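Local coordinates for protein glutathione S-transferase (Acinetobacter baumannii, PDB 4MP4) that probably catalyses the conjugation of glutathione to electrophilic substrates, as a member of the glutathione S-transferase family, at residues A[6-12]-A[61-67]; A[22-27]-A[163-169]; A[119-124]-A[176-182]. All blocks are in the same frame, centred on the assembly; numbering follows the deposited sequence.

Contact 1 of 3, residues A[6-12]-A[61-67]; sequences EYFKLYT and VPVLEHN
K9 N donates to E65 O at 2.7 Å, and E65 N returns a bond to K9 O at 2.8 Å. E65 O takes a second approach from a C-H, with F8 CA 3.2 Å away. Y11 N reaches V63 O at 2.9 Å. N67 N closes the far end on Y7 O. These bonds pair strands 8-12 and 63-66 antiparallel, at the middle of the four-stranded sheet of the thioredoxin-like domain. The peptide bond before P62 is cis, as in the thioredoxin fold, where this loop helps to form the glutathione site. P62 CB lies alongside L10 CD1 at 3.9 Å.

On the face with F8 and H66, the two rings form an offset stack. Their centroids are 4.2 Å apart and their planes differ by 3°. H66 CG is anti to the backbone N (chi1 174°), which places CD2 over the rim of the F8 ring. H66 ND1 bonds Y80 OH, which helps to fix the turn of the imidazole. On the other face, E65 crosses the Y11 ring obliquely, with carboxylate and ring planes 49° apart. A weak bond joins Y11 OH to E65 OE1 at 2.9 Å. K9 turns its amine away to a salt bridge with E36.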
loop_
_atom_site.group_PDB
_atom_site.type_symbol
_atom_site.label_atom_id
_atom_site.label_comp_id
_atom_site.label_asym_id
_atom_site.label_seq_id
_atom_site.Cartn_x
_atom_site.Cartn_y
_atom_site.Cartn_z
ATOM N N GLU A 6 26.313 2.716 -2.368
ATOM C CA GLU A 6 27.338 3.600 -2.916
ATOM C C GLU A 6 26.825 4.434 -4.092
ATOM O O GLU A 6 27.359 5.501 -4.373
ATOM C CB GLU A 6 28.579 2.802 -3.330
ATOM C CG GLU A 6 29.838 3.656 -3.531
ATOM C CD GLU A 6 30.372 4.252 -2.229
ATOM O OE1 GLU A 6 30.273 3.581 -1.178
ATOM O OE2 GLU A 6 30.887 5.391 -2.256
ATOM N N TYR A 7 25.801 3.940 -4.781
ATOM C CA TYR A 7 25.133 4.702 -5.842
ATOM C C TYR A 7 23.604 4.637 -5.688
ATOM O O TYR A 7 22.996 3.565 -5.794
ATOM C CB TYR A 7 25.554 4.206 -7.235
ATOM C CG TYR A 7 24.658 4.687 -8.369
ATOM C CD1 TYR A 7 24.612 6.034 -8.726
ATOM C CD2 TYR A 7 23.867 3.790 -9.090
ATOM C CE1 TYR A 7 23.802 6.478 -9.765
ATOM C CE2 TYR A 7 23.045 4.218 -10.132
ATOM C CZ TYR A 7 23.015 5.568 -10.464
ATOM O OH TYR A 7 22.206 6.016 -11.493
ATOM N N PHE A 8 22.992 5.790 -5.434
ATOM C CA PHE A 8 21.550 5.883 -5.239
ATOM C C PHE A 8 21.005 6.963 -6.155
ATOM O O PHE A 8 21.487 8.090 -6.140
ATOM C CB PHE A 8 21.228 6.283 -3.801
ATOM C CG PHE A 8 21.299 5.158 -2.810
ATOM C CD1 PHE A 8 20.263 4.238 -2.709
ATOM C CD2 PHE A 8 22.387 5.037 -1.955
ATOM C CE1 PHE A 8 20.319 3.197 -1.780
ATOM C CE2 PHE A 8 22.454 4.005 -1.025
ATOM C CZ PHE A 8 21.412 3.084 -0.936
ATOM N N LYS A 9 20.000 6.636 -6.953
ATOM C CA LYS A 9 19.344 7.664 -7.755
ATOM C C LYS A 9 17.817 7.624 -7.608
ATOM O O LYS A 9 17.222 6.552 -7.661
ATOM C CB LYS A 9 19.742 7.554 -9.228
ATOM C CG LYS A 9 19.229 8.714 -10.055
ATOM C CD LYS A 9 19.588 8.590 -11.500
ATOM C CE LYS A 9 20.361 9.793 -11.961
ATOM N NZ LYS A 9 21.680 9.841 -11.282
ATOM N N LEU A 10 17.204 8.795 -7.430
ATOM C CA LEU A 10 15.754 8.918 -7.268
ATOM C C LEU A 10 15.098 9.527 -8.501
ATOM O O LEU A 10 15.489 10.600 -8.934
ATOM C CB LEU A 10 15.418 9.767 -6.029
ATOM C CG LEU A 10 13.934 10.113 -5.803
ATOM C CD1 LEU A 10 13.065 8.855 -5.601
ATOM C CD2 LEU A 10 13.773 11.051 -4.650
ATOM N N TYR A 11 14.101 8.850 -9.065
ATOM C CA TYR A 11 13.384 9.398 -10.220
ATOM C C TYR A 11 12.028 9.969 -9.809
ATOM O O TYR A 11 11.192 9.273 -9.237
ATOM C CB TYR A 11 13.230 8.360 -11.343
ATOM C CG TYR A 11 14.554 7.865 -11.889
ATOM C CD1 TYR A 11 15.389 7.076 -11.107
ATOM C CD2 TYR A 11 14.980 8.195 -13.175
ATOM C CE1 TYR A 11 16.600 6.633 -11.575
ATOM C CE2 TYR A 11 16.192 7.754 -13.657
ATOM C CZ TYR A 11 17.002 6.971 -12.852
ATOM O OH TYR A 11 18.220 6.503 -13.307
ATOM N N THR A 12 11.821 11.246 -10.103
ATOM C CA THR A 12 10.553 11.898 -9.818
ATOM C C THR A 12 9.837 12.315 -11.106
ATOM O O THR A 12 10.425 12.275 -12.179
ATOM C CB THR A 12 10.762 13.156 -8.955
ATOM O OG1 THR A 12 9.483 13.703 -8.598
ATOM C CG2 THR A 12 11.548 14.194 -9.728
ATOM N N VAL A 61 6.605 6.622 -11.199
ATOM C CA VAL A 61 7.470 7.290 -10.231
ATOM C C VAL A 61 6.830 7.182 -8.849
ATOM O O VAL A 61 5.604 7.180 -8.735
ATOM C CB VAL A 61 7.740 8.800 -10.583
ATOM C CG1 VAL A 61 8.288 8.949 -11.991
ATOM C CG2 VAL A 61 6.512 9.644 -10.403
ATOM N N PRO A 62 7.652 7.093 -7.787
ATOM C CA PRO A 62 9.118 7.152 -7.781
ATOM C C PRO A 62 9.780 5.802 -8.049
ATOM O O PRO A 62 9.228 4.749 -7.738
ATOM C CB PRO A 62 9.426 7.573 -6.349
ATOM C CG PRO A 62 8.344 6.895 -5.558
ATOM C CD PRO A 62 7.112 7.063 -6.416
ATOM N N VAL A 63 10.978 5.861 -8.620
ATOM C CA VAL A 63 11.810 4.702 -8.787
ATOM C C VAL A 63 13.110 5.022 -8.093
ATOM O O VAL A 63 13.622 6.137 -8.217
ATOM C CB VAL A 63 12.083 4.412 -10.261
ATOM C CG1 VAL A 63 13.035 3.240 -10.396
ATOM C CG2 VAL A 63 10.788 4.108 -10.961
ATOM N N LEU A 64 13.618 4.062 -7.328
ATOM C CA LEU A 64 14.917 4.218 -6.698
ATOM C C LEU A 64 15.887 3.240 -7.320
ATOM O O LEU A 64 15.655 2.030 -7.304
ATOM C CB LEU A 64 14.839 3.961 -5.198
ATOM C CG LEU A 64 16.177 4.140 -4.486
ATOM C CD1 LEU A 64 16.551 5.626 -4.428
ATOM C CD2 LEU A 64 16.160 3.520 -3.094
ATOM N N GLU A 65 16.971 3.758 -7.879
ATOM C CA GLU A 65 18.030 2.879 -8.350
ATOM C C GLU A 65 19.135 2.878 -7.317
ATOM O O GLU A 65 19.542 3.930 -6.815
ATOM C CB GLU A 65 18.518 3.269 -9.746
ATOM C CG GLU A 65 17.362 3.292 -10.758
ATOM C CD GLU A 65 17.802 3.474 -12.210
ATOM O OE1 GLU A 65 18.980 3.863 -12.430
ATOM O OE2 GLU A 65 16.958 3.227 -13.123
ATOM N N HIS A 66 19.554 1.674 -6.955
ATOM C CA HIS A 66 20.654 1.464 -6.036
ATOM C C HIS A 66 21.582 0.484 -6.724
ATOM O O HIS A 66 21.290 -0.712 -6.790
ATOM C CB HIS A 66 20.163 0.884 -4.713
ATOM C CG HIS A 66 21.270 0.509 -3.774
ATOM N ND1 HIS A 66 21.201 -0.594 -2.947
ATOM C CD2 HIS A 66 22.467 1.090 -3.527
ATOM C CE1 HIS A 66 22.310 -0.673 -2.231
ATOM N NE2 HIS A 66 23.091 0.339 -2.562
ATOM N N ASN A 67 22.684 1.002 -7.256
ATOM C CA ASN A 67 23.599 0.214 -8.076
ATOM C C ASN A 67 22.849 -0.486 -9.211
ATOM O O ASN A 67 22.220 0.172 -10.044
ATOM C CB ASN A 67 24.407 -0.766 -7.213
ATOM C CG ASN A 67 25.221 -0.053 -6.122
ATOM O OD1 ASN A 67 25.664 1.083 -6.303
ATOM N ND2 ASN A 67 25.413 -0.718 -4.989
#

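Contact 2 of 3, residues A[22-27]-A[163-169]; sequences FTVFVG and WSIVDAE
F22 points the edge of its ring at A168. A168 O lies near the ring plane at the edge, 3.7 Å from F22 CE2. One turn later in the same helix, V26 CG2 lies over a face of this ring.

T23 comes next and crosses E169 at about a right angle. Its methyl does the touching, with T23 CG2 3.4 Å from E169 OE2. The hydroxyl is turned beside the backbone N (chi1 -61°) and bonds back to P19 O, while E169 OE2 has its polar partner in Q105. The I165 methyl CD1 packs on the backbone of the first helix, 3.4 Å from T23 O. That oxygen also takes the helical bond from G27 N.

V26 follows with its CG1 branch, which is anti to the backbone N (chi1 170°) and meets three residues. It touches I165 CD1 at 3.6 Å and W163 CZ2 at 3.9 Å, with A168 CB a little farther off. I165 CD1 also lies 3.8 Å from G27 N. No hydrogen bond crosses the contact.

D167 OD2 accepts from S164 N at 2.9 Å and steadies the start of helix 165-178. An S-x-x-D sequence here is a familiar feature of the glutathione transferase fold.

The axes of the two short helical segments approach to 10.0 Å, with their directions 147° apart. They join the thioredoxin-like domain to the all-helical domain. Helix 74-84 touches T23 and E169, and helix 95-110 flanks I165 and E169. Helix 199-215 packs on F22 and V26.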
loop_
_atom_site.group_PDB
_atom_site.type_symbol
_atom_site.label_atom_id
_atom_site.label_comp_id
_atom_site.label_asym_id
_atom_site.label_seq_id
_atom_site.Cartn_x
_atom_site.Cartn_y
_atom_site.Cartn_z
ATOM N N PHE A 22 8.014 12.682 -3.207
ATOM C CA PHE A 22 8.258 13.553 -2.066
ATOM C C PHE A 22 8.663 12.739 -0.826
ATOM O O PHE A 22 9.669 13.019 -0.175
ATOM C CB PHE A 22 7.018 14.406 -1.797
ATOM C CG PHE A 22 6.944 14.977 -0.407
ATOM C CD1 PHE A 22 7.705 16.080 -0.053
ATOM C CD2 PHE A 22 6.093 14.426 0.540
ATOM C CE1 PHE A 22 7.619 16.627 1.223
ATOM C CE2 PHE A 22 6.013 14.960 1.821
ATOM C CZ PHE A 22 6.772 16.068 2.162
ATOM N N THR A 23 7.896 11.700 -0.547
ATOM C CA THR A 23 8.073 10.878 0.646
ATOM C C THR A 23 9.418 10.124 0.701
ATOM O O THR A 23 10.055 10.032 1.762
ATOM C CB THR A 23 6.907 9.895 0.740
ATOM O OG1 THR A 23 5.686 10.642 0.845
ATOM C CG2 THR A 23 7.057 8.981 1.929
ATOM N N VAL A 24 9.853 9.604 -0.442
ATOM C CA VAL A 24 11.156 8.941 -0.533
ATOM C C VAL A 24 12.333 9.921 -0.436
ATOM O O VAL A 24 13.340 9.635 0.222
ATOM C CB VAL A 24 11.276 8.100 -1.815
ATOM C CG1 VAL A 24 12.666 7.482 -1.929
ATOM C CG2 VAL A 24 10.192 7.026 -1.836
ATOM N N PHE A 25 12.204 11.071 -1.091
ATOM C CA PHE A 25 13.198 12.140 -0.992
ATOM C C PHE A 25 13.400 12.514 0.466
ATOM O O PHE A 25 14.554 12.660 0.925
ATOM C CB PHE A 25 12.726 13.363 -1.779
ATOM C CG PHE A 25 13.584 14.597 -1.601
ATOM C CD1 PHE A 25 13.338 15.495 -0.569
ATOM C CD2 PHE A 25 14.588 14.894 -2.508
ATOM C CE1 PHE A 25 14.117 16.637 -0.414
ATOM C CE2 PHE A 25 15.363 16.035 -2.363
ATOM C CZ PHE A 25 15.117 16.915 -1.317
ATOM N N VAL A 26 12.281 12.662 1.187
ATOM C CA VAL A 26 12.338 13.017 2.605
ATOM C C VAL A 26 13.054 11.919 3.396
ATOM O O VAL A 26 13.948 12.200 4.204
ATOM C CB VAL A 26 10.943 13.331 3.219
ATOM C CG1 VAL A 26 11.032 13.455 4.748
ATOM C CG2 VAL A 26 10.343 14.603 2.596
ATOM N N GLY A 27 12.686 10.667 3.123
ATOM C CA GLY A 27 13.320 9.526 3.757
ATOM C C GLY A 27 14.824 9.460 3.563
ATOM O O GLY A 27 15.563 9.210 4.505
ATOM N N TRP A 163 9.675 12.243 15.559
ATOM C CA TRP A 163 9.368 12.293 14.150
ATOM C C TRP A 163 9.474 10.928 13.450
ATOM O O TRP A 163 10.384 10.152 13.715
ATOM C CB TRP A 163 10.292 13.302 13.476
ATOM C CG TRP A 163 9.946 13.481 12.048
ATOM C CD1 TRP A 163 9.041 14.369 11.527
ATOM C CD2 TRP A 163 10.465 12.743 10.941
ATOM N NE1 TRP A 163 8.980 14.232 10.168
ATOM C CE2 TRP A 163 9.838 13.236 9.776
ATOM C CE3 TRP A 163 11.394 11.704 10.819
ATOM C CZ2 TRP A 163 10.109 12.740 8.504
ATOM C CZ3 TRP A 163 11.670 11.207 9.550
ATOM C CH2 TRP A 163 11.028 11.727 8.411
ATOM N N SER A 164 8.528 10.638 12.563
ATOM C CA SER A 164 8.663 9.524 11.628
ATOM C C SER A 164 8.184 9.954 10.253
ATOM O O SER A 164 7.491 10.968 10.116
ATOM C CB SER A 164 7.868 8.308 12.091
ATOM O OG SER A 164 6.532 8.657 12.360
ATOM N N ILE A 165 8.541 9.183 9.231
ATOM C CA ILE A 165 8.193 9.544 7.852
ATOM C C ILE A 165 6.664 9.742 7.698
ATOM O O ILE A 165 6.201 10.435 6.782
ATOM C CB ILE A 165 8.740 8.485 6.852
ATOM C CG1 ILE A 165 8.698 8.981 5.403
ATOM C CG2 ILE A 165 8.010 7.178 7.002
ATOM C CD1 ILE A 165 9.551 10.203 5.150
ATOM N N VAL A 166 5.888 9.169 8.618
ATOM C CA VAL A 166 4.441 9.236 8.524
ATOM C C VAL A 166 3.955 10.639 8.906
ATOM O O VAL A 166 2.869 11.073 8.481
ATOM C CB VAL A 166 3.735 8.125 9.366
ATOM C CG1 VAL A 166 2.238 8.143 9.121
ATOM C CG2 VAL A 166 4.268 6.761 9.007
ATOM N N ASP A 167 4.760 11.366 9.688
ATOM C CA ASP A 167 4.412 12.762 9.965
ATOM C C ASP A 167 4.400 13.548 8.657
ATOM O O ASP A 167 3.481 14.349 8.396
ATOM C CB ASP A 167 5.346 13.422 10.988
ATOM C CG ASP A 167 5.183 12.843 12.401
ATOM O OD1 ASP A 167 4.106 13.068 13.034
ATOM O OD2 ASP A 167 6.146 12.173 12.876
ATOM N N ALA A 168 5.395 13.281 7.815
ATOM C CA ALA A 168 5.520 13.999 6.556
ATOM C C ALA A 168 4.370 13.614 5.607
ATOM O O ALA A 168 3.868 14.456 4.846
ATOM C CB ALA A 168 6.889 13.748 5.919
ATOM N N GLU A 169 3.938 12.358 5.684
ATOM C CA GLU A 169 2.881 11.854 4.807
ATOM C C GLU A 169 1.514 12.412 5.216
ATOM O O GLU A 169 0.694 12.752 4.361
ATOM C CB GLU A 169 2.845 10.321 4.803
ATOM C CG GLU A 169 4.114 9.645 4.301
ATOM C CD GLU A 169 4.171 8.144 4.651
ATOM O OE1 GLU A 169 3.361 7.700 5.484
ATOM O OE2 GLU A 169 5.019 7.411 4.102
#

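Contact 3 of 3, residues A[119-124]-A[176-182]; sequences RPTDVI and RLIQNGD
R119 turns one face of its guanidinium to the amide of N180, whose ND2 sits over the rim, 3.0 Å from R119 NE. The two planes are 28° apart. Both nitrogens are donors, so this is packing and not a bond. N180 finds its acceptor role elsewhere, with OD1 taking K129 N.

The edge of R119 makes the strong link. It grips D182 side-on with two nitrogens, R119 NE to D182 OD2 at 2.6 Å and R119 NH2 to D182 OD1 at 2.8 Å. Each oxygen uses its syn lone pair, and the groups are nearly coplanar, 11° apart. A bend at chi2 (-72°) swings the arginine over to the aspartate. R119 NH2 also bonds T131 O, which should help fix the rotation of the group. D182 follows G181, whose positive phi closes a Schellman motif at the end of helix 165-178.

R176 binds the backbone of R119. Its NE donates to R119 O at 2.8 Å, with R119 O near the plane of the R176 guanidinium. T121 CG2 lies over one face of this guanidinium, 4.1 Å from R176 NH1. I124 CD1 rests on the aliphatic part, 3.9 Å from R176 CG. At the far edge a water lies 2.8 Å from I124 O and 2.9 Å from Q179 OE1.

The contact ties the turn between helices 113-118 and 122-125 to the end of helix 165-178. Helix 135-151 packs against L177, and helix 186-196 reaches I124 through W196.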
loop_
_atom_site.group_PDB
_atom_site.type_symbol
_atom_site.label_atom_id
_atom_site.label_comp_id
_atom_site.label_asym_id
_atom_site.label_seq_id
_atom_site.Cartn_x
_atom_site.Cartn_y
_atom_site.Cartn_z
ATOM N N ARG A 119 -8.552 16.840 -4.550
ATOM C CA ARG A 119 -7.556 17.793 -4.089
ATOM C C ARG A 119 -6.175 17.259 -4.414
ATOM O O ARG A 119 -5.437 16.842 -3.514
ATOM C CB ARG A 119 -7.687 18.044 -2.582
ATOM C CG ARG A 119 -9.013 18.684 -2.140
ATOM C CD ARG A 119 -9.079 20.151 -2.566
ATOM N NE ARG A 119 -10.256 20.846 -2.056
ATOM C CZ ARG A 119 -11.359 21.075 -2.765
ATOM N NH1 ARG A 119 -11.449 20.651 -4.022
ATOM N NH2 ARG A 119 -12.377 21.726 -2.214
ATOM N N PRO A 120 -5.818 17.261 -5.713
ATOM C CA PRO A 120 -4.509 16.731 -6.124
ATOM C C PRO A 120 -3.402 17.651 -5.622
ATOM O O PRO A 120 -3.712 18.777 -5.214
ATOM C CB PRO A 120 -4.594 16.725 -7.658
ATOM C CG PRO A 120 -5.600 17.787 -7.982
ATOM C CD PRO A 120 -6.607 17.763 -6.853
ATOM N N THR A 121 -2.149 17.204 -5.638
ATOM C CA THR A 121 -1.064 18.032 -5.090
ATOM C C THR A 121 -0.861 19.378 -5.812
ATOM O O THR A 121 -0.189 20.265 -5.304
ATOM C CB THR A 121 0.245 17.289 -5.072
ATOM O OG1 THR A 121 0.534 16.830 -6.399
ATOM C CG2 THR A 121 0.170 16.105 -4.106
ATOM N N ASP A 122 -1.451 19.509 -6.992
ATOM C CA ASP A 122 -1.559 20.773 -7.718
ATOM C C ASP A 122 -2.077 21.898 -6.810
ATOM O O ASP A 122 -1.634 23.040 -6.914
ATOM C CB ASP A 122 -2.516 20.596 -8.915
ATOM C CG ASP A 122 -2.123 19.439 -9.810
ATOM O OD1 ASP A 122 -2.289 18.262 -9.406
ATOM O OD2 ASP A 122 -1.646 19.701 -10.934
ATOM N N VAL A 123 -3.020 21.579 -5.923
ATOM C CA VAL A 123 -3.581 22.591 -5.025
ATOM C C VAL A 123 -2.571 23.088 -3.981
ATOM O O VAL A 123 -2.623 24.259 -3.569
ATOM C CB VAL A 123 -4.909 22.137 -4.366
ATOM C CG1 VAL A 123 -5.817 21.512 -5.415
ATOM C CG2 VAL A 123 -4.668 21.172 -3.218
ATOM N N ILE A 124 -1.630 22.222 -3.597
ATOM C CA ILE A 124 -0.553 22.595 -2.675
ATOM C C ILE A 124 0.530 23.426 -3.368
ATOM O O ILE A 124 1.043 24.387 -2.800
ATOM C CB ILE A 124 0.120 21.341 -2.041
ATOM C CG1 ILE A 124 -0.895 20.517 -1.250
ATOM C CG2 ILE A 124 1.332 21.726 -1.183
ATOM C CD1 ILE A 124 -0.378 19.153 -0.850
ATOM N N ARG A 176 -3.356 19.228 1.423
ATOM C CA ARG A 176 -4.259 19.182 0.277
ATOM C C ARG A 176 -5.511 19.976 0.599
ATOM O O ARG A 176 -6.113 20.599 -0.268
ATOM C CB ARG A 176 -4.646 17.728 -0.073
ATOM C CG ARG A 176 -3.470 16.835 -0.363
ATOM C CD ARG A 176 -3.860 15.360 -0.529
ATOM N NE ARG A 176 -3.994 15.088 -1.946
ATOM C CZ ARG A 176 -3.230 14.258 -2.633
ATOM N NH1 ARG A 176 -2.303 13.551 -2.023
ATOM N NH2 ARG A 176 -3.431 14.119 -3.930
ATOM N N LEU A 177 -5.888 19.967 1.866
ATOM C CA LEU A 177 -7.080 20.661 2.312
ATOM C C LEU A 177 -6.758 22.096 2.716
ATOM O O LEU A 177 -7.440 23.047 2.321
ATOM C CB LEU A 177 -7.672 19.909 3.494
ATOM C CG LEU A 177 -8.386 18.610 3.150
ATOM C CD1 LEU A 177 -8.658 17.812 4.417
ATOM C CD2 LEU A 177 -9.691 18.931 2.415
ATOM N N ILE A 178 -5.710 22.244 3.510
ATOM C CA ILE A 178 -5.327 23.541 4.042
ATOM C C ILE A 178 -4.998 24.538 2.929
ATOM O O ILE A 178 -5.544 25.644 2.886
ATOM C CB ILE A 178 -4.135 23.398 4.999
ATOM C CG1 ILE A 178 -4.557 22.566 6.224
ATOM C CG2 ILE A 178 -3.624 24.760 5.414
ATOM C CD1 ILE A 178 -3.417 21.942 6.978
ATOM N N GLN A 179 -4.140 24.123 2.009
ATOM C CA GLN A 179 -3.652 25.020 0.975
ATOM C C GLN A 179 -4.728 25.370 -0.033
ATOM O O GLN A 179 -4.601 26.361 -0.759
ATOM C CB GLN A 179 -2.434 24.414 0.277
ATOM C CG GLN A 179 -1.281 24.210 1.223
ATOM C CD GLN A 179 -0.900 25.527 1.862
ATOM O OE1 GLN A 179 -0.935 26.550 1.200
ATOM N NE2 GLN A 179 -0.581 25.516 3.152
ATOM N N ASN A 180 -5.788 24.561 -0.069
ATOM C CA ASN A 180 -6.888 24.793 -0.991
ATOM C C ASN A 180 -7.981 25.676 -0.402
ATOM O O ASN A 180 -8.851 26.154 -1.118
ATOM C CB ASN A 180 -7.459 23.471 -1.496
ATOM C CG ASN A 180 -8.349 23.643 -2.728
ATOM O OD1 ASN A 180 -7.870 23.666 -3.868
ATOM N ND2 ASN A 180 -9.643 23.760 -2.501
ATOM N N GLY A 181 -7.926 25.906 0.904
ATOM C CA GLY A 181 -8.869 26.800 1.549
ATOM C C GLY A 181 -9.936 26.081 2.339
ATOM O O GLY A 181 -10.693 26.711 3.070
ATOM N N ASP A 182 -10.002 24.760 2.210
ATOM C CA ASP A 182 -11.039 23.974 2.886
ATOM C C ASP A 182 -10.908 24.095 4.405
ATOM O O ASP A 182 -9.862 24.496 4.917
ATOM C CB ASP A 182 -10.966 22.497 2.469
ATOM C CG ASP A 182 -11.112 22.298 0.971
ATOM O OD1 ASP A 182 -12.110 22.775 0.394
ATOM O OD2 ASP A 182 -10.224 21.662 0.364
HETATM O O HOH W 1 -2.650 26.864 -3.496
HETATM O O HOH W 2 -0.087 26.617 -1.615
#

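Contacts 1 and 2 touch, with centres 16 Å apart. L10 of contact 1 packs on helix 19-30, with L10 CD2 3.8 Å from F25 CB and L10 CD1 3.9 Å from V24 CG1. Helix 19-30 is thus one link between the sheet and the helical domain. Contacts 2 and 3 share helix 165-178, near its start and at its end. Their centres are 18 Å apart and their nearest atoms about 7 Å. The centres of contacts 1 and 3 are 28 Å apart, on opposite sides of the chain's centre. The structure has no glutathione; by family, its site would lie near cis-P62 of contact 1. A sulfate, probably from crystallisation, sits about 6 Å from the I124 side chain.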